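Local coordinates for putative cell adhesion protein (Bacteroides thetaiotaomicron, PDB 4DGU), which is a putative fimbrial cell adhesion protein that probably serves as a component of pili and carries binding sites for zinc ions, at residues K232-G235 with G236-D240; G71-T74 with G75-F79. All coordinates share one frame; numbering follows the deposited sequence.

Contact 1: K232-G235 with G236-D240; sequences KKFG and GGIID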
loop_
_atom_site.group_PDB
_atom_site.type_symbol
_atom_site.label_atom_id
_atom_site.label_comp_id
_atom_site.label_asym_id
_atom_site.label_seq_id
_atom_site.Cartn_x
_atom_site.Cartn_y
_atom_site.Cartn_z
ATOM N N LYS A 232 17.501 6.195 -14.152
ATOM C CA LYS A 232 17.751 7.625 -14.001
ATOM C C LYS A 232 16.412 8.361 -13.752
ATOM O O LYS A 232 16.415 9.584 -13.607
ATOM C CB LYS A 232 18.494 8.183 -15.232
ATOM C CG LYS A 232 19.843 7.513 -15.526
ATOM C CD LYS A 232 20.543 8.138 -16.729
ATOM C CE LYS A 232 21.910 7.552 -16.970
ATOM N NZ LYS A 232 22.660 8.317 -18.008
ATOM N N LYS A 233 15.290 7.591 -13.627
ATOM C CA LYS A 233 13.906 8.075 -13.430
ATOM C C LYS A 233 13.713 9.043 -12.260
ATOM O O LYS A 233 12.812 9.871 -12.288
ATOM C CB LYS A 233 12.960 6.890 -13.178
ATOM C CG LYS A 233 12.467 6.123 -14.380
ATOM C CD LYS A 233 11.588 4.964 -13.876
ATOM C CE LYS A 233 11.162 3.974 -14.933
ATOM N NZ LYS A 233 10.157 4.541 -15.862
ATOM N N PHE A 234 14.493 8.883 -11.199
ATOM C CA PHE A 234 14.344 9.634 -9.950
ATOM C C PHE A 234 15.619 10.389 -9.596
ATOM O O PHE A 234 15.951 10.520 -8.411
ATOM C CB PHE A 234 13.948 8.659 -8.797
ATOM C CG PHE A 234 12.888 7.641 -9.162
ATOM C CD1 PHE A 234 11.543 7.997 -9.204
ATOM C CD2 PHE A 234 13.240 6.345 -9.522
ATOM C CE1 PHE A 234 10.575 7.081 -9.601
ATOM C CE2 PHE A 234 12.260 5.410 -9.884
ATOM C CZ PHE A 234 10.937 5.788 -9.922
ATOM N N GLY A 235 16.307 10.898 -10.621
ATOM C CA GLY A 235 17.537 11.665 -10.445
ATOM C C GLY A 235 17.376 12.912 -9.587
ATOM O O GLY A 235 18.220 13.188 -8.728
ATOM N N GLY A 236 16.285 13.646 -9.791
ATOM C CA GLY A 236 16.030 14.873 -9.043
ATOM C C GLY A 236 15.091 14.720 -7.865
ATOM O O GLY A 236 14.873 15.672 -7.123
ATOM N N GLY A 237 14.553 13.525 -7.686
ATOM C CA GLY A 237 13.604 13.256 -6.632
ATOM C C GLY A 237 12.416 12.449 -7.120
ATOM O O GLY A 237 12.517 11.698 -8.097
ATOM N N ILE A 238 11.284 12.559 -6.393
ATOM C CA ILE A 238 10.100 11.747 -6.676
ATOM C C ILE A 238 8.813 12.570 -6.659
ATOM O O ILE A 238 8.724 13.619 -6.012
ATOM C CB ILE A 238 9.977 10.525 -5.675
ATOM C CG1 ILE A 238 9.683 10.986 -4.221
ATOM C CG2 ILE A 238 11.189 9.607 -5.735
ATOM C CD1 ILE A 238 9.238 9.914 -3.230
ATOM N N ILE A 239 7.813 12.056 -7.375
ATOM C CA ILE A 239 6.450 12.573 -7.379
ATOM C C ILE A 239 5.623 11.495 -6.674
ATOM O O ILE A 239 5.745 10.313 -6.981
ATOM C CB ILE A 239 5.918 12.915 -8.806
ATOM C CG1 ILE A 239 6.577 14.168 -9.351
ATOM C CG2 ILE A 239 4.382 13.056 -8.811
ATOM C CD1 ILE A 239 6.882 14.073 -10.771
ATOM N N ASP A 240 4.859 11.893 -5.680
ATOM C CA ASP A 240 3.922 11.038 -4.940
ATOM C C ASP A 240 2.777 11.967 -4.527
ATOM O O ASP A 240 2.772 13.144 -4.881
ATOM C CB ASP A 240 4.619 10.265 -3.767
ATOM C CG ASP A 240 5.076 11.021 -2.529
ATOM O OD1 ASP A 240 5.064 12.259 -2.555
ATOM O OD2 ASP A 240 5.520 10.361 -1.554
#
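F234 and I238 touch where CD1 of the F234 ring lies 3.8 Å from CG2 of I238, and the two side chains run obliquely to each other. F234 has CG anti to its carbonyl carbon (chi1 -44°), which sets CG beside the backbone N; from there CD1 meets the CG2 methyl of I238. A backbone oxygen, G237 O, does lie at the edge of the ring, in its plane, 4.0 Å from F234 CD1, and 3.3 Å from F234 CA in a CA-H...O contact. K233 CB sits 3.6 Å above one face of the F234 ring, offset toward the rim. The chain is folded by a type I beta turn with G235 and G236 at its corners, closed by a weak bond from G237 N to F234 O (3.4 Å). G237 then adopts a positive phi (135°), readily reached without a side chain. This buried turn links strand 225-230 to strand 237-242. The latter pairs antiparallel with a strand of the second subunit, where F234 packs on F234 of that subunit and I238 on V215 of that subunit.

Contact 2: G71-T74 with G75-F79; sequences GTAT and GTVTF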
loop_
_atom_site.group_PDB
_atom_site.type_symbol
_atom_site.label_atom_id
_atom_site.label_comp_id
_atom_site.label_asym_id
_atom_site.label_seq_id
_atom_site.Cartn_x
_atom_site.Cartn_y
_atom_site.Cartn_z
ATOM N N GLY A 71 11.463 -40.995 16.621
ATOM C CA GLY A 71 11.202 -40.666 18.014
ATOM C C GLY A 71 10.093 -41.515 18.624
ATOM O O GLY A 71 10.099 -42.746 18.499
ATOM N N THR A 72 9.150 -40.844 19.324
ATOM C CA THR A 72 8.019 -41.509 19.991
ATOM C C THR A 72 6.716 -41.195 19.221
ATOM O O THR A 72 5.630 -41.264 19.791
ATOM C CB THR A 72 7.945 -41.100 21.474
ATOM O OG1 THR A 72 7.916 -39.671 21.574
ATOM C CG2 THR A 72 9.076 -41.696 22.302
ATOM N N ALA A 73 6.838 -40.844 17.927
ATOM C CA ALA A 73 5.719 -40.596 17.046
ATOM C C ALA A 73 5.010 -41.885 16.693
ATOM O O ALA A 73 5.644 -42.946 16.595
ATOM C CB ALA A 73 6.185 -39.926 15.759
ATOM N N THR A 74 3.685 -41.764 16.454
ATOM C CA THR A 74 2.803 -42.812 15.945
ATOM C C THR A 74 1.723 -42.145 15.049
ATOM O O THR A 74 1.352 -40.979 15.261
ATOM C CB THR A 74 2.270 -43.729 17.064
ATOM O OG1 THR A 74 1.708 -44.882 16.453
ATOM C CG2 THR A 74 1.269 -43.048 18.013
ATOM N N GLY A 75 1.281 -42.879 14.027
ATOM C CA GLY A 75 0.309 -42.384 13.062
ATOM C C GLY A 75 0.961 -41.507 12.019
ATOM O O GLY A 75 1.123 -41.928 10.872
ATOM N N THR A 76 1.275 -40.256 12.393
ATOM C CA THR A 76 1.957 -39.297 11.538
ATOM C C THR A 76 3.199 -38.772 12.246
ATOM O O THR A 76 3.168 -38.513 13.450
ATOM C CB THR A 76 1.072 -38.125 11.060
ATOM O OG1 THR A 76 0.748 -37.270 12.145
ATOM C CG2 THR A 76 -0.172 -38.571 10.341
ATOM N N VAL A 77 4.284 -38.609 11.468
ATOM C CA VAL A 77 5.591 -38.110 11.902
ATOM C C VAL A 77 5.837 -36.761 11.269
ATOM O O VAL A 77 5.654 -36.584 10.056
ATOM C CB VAL A 77 6.738 -39.103 11.530
ATOM C CG1 VAL A 77 8.065 -38.667 12.142
ATOM C CG2 VAL A 77 6.407 -40.517 11.967
ATOM N N THR A 78 6.330 -35.823 12.074
ATOM C CA THR A 78 6.705 -34.509 11.580
ATOM C C THR A 78 8.233 -34.465 11.505
ATOM O O THR A 78 8.905 -34.777 12.487
ATOM C CB THR A 78 6.115 -33.404 12.457
ATOM O OG1 THR A 78 4.716 -33.621 12.563
ATOM C CG2 THR A 78 6.377 -32.023 11.896
ATOM N N PHE A 79 8.763 -34.076 10.327
ATOM C CA PHE A 79 10.178 -33.913 10.082
ATOM C C PHE A 79 10.500 -32.421 9.953
ATOM O O PHE A 79 9.639 -31.645 9.565
ATOM C CB PHE A 79 10.620 -34.680 8.834
ATOM C CG PHE A 79 10.444 -36.167 8.936
ATOM C CD1 PHE A 79 11.420 -36.958 9.528
ATOM C CD2 PHE A 79 9.299 -36.786 8.437
ATOM C CE1 PHE A 79 11.244 -38.338 9.648
ATOM C CE2 PHE A 79 9.131 -38.154 8.543
ATOM C CZ PHE A 79 10.106 -38.922 9.153
HETATM O O HOH W 1 2.940 -38.762 16.619
#
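V77 divides its two methyls between a ring and an alanine: CG1 lies 3.6 Å above the plane of the F79 ring, offset toward the rim of that face, whereas CG2 reaches 3.8 Å from A73 CB. The F79 ring also meets the ring of F14, their planes about 50° apart. The split follows from the valine torsion, with CG1 anti to the backbone N (chi1 -173°) and CG2 anti to the carbonyl carbon. A73 points its methyl toward the strand, where it also comes 4.1 Å from T76 O. Beyond this small apolar patch the chain reverses at G75 in a classic gamma turn, with T76 N giving a weak bond to T74 O at 3.0 Å; the N-H...O angle of 130° is far from straight. The positive phi of G75 suits a residue without a side chain. A water spans the two arms, accepting from T74 N at 3.1 Å and donating to T76 O at 3.2 Å, so two backbone polar groups are satisfied together. The turn lies at the surface, but V77 is buried against W67, I70 and P116. From here strand 77-83 enters the large mixed sheet between strands 45-50 and 108-114, with backbone hydrogen bonds between V77 and A114 and between F79 and A112.

In the fold
Contacts 1 and 2 illustrate one principle at two distant places: a tight, glycine-containing turn delivers the chain into a strand, and a small apolar pairing forms beside it. Their centres are 56 Å apart, on opposite sides of the chain's centre, and their nearest atoms are about 42 Å apart, so they do not touch. Contact 1 is buried, a second subunit packs against it, and metal sites lie near: the I238 side chain is about 7 Å from a bound zinc ion and the F234 side chain about 8 Å from that of E137, a zinc ligand of this protein, though no zinc is bound to it in this chain. Contact 2 is a surface turn away from the zinc sites, feeding a strand within its own chain's sheet.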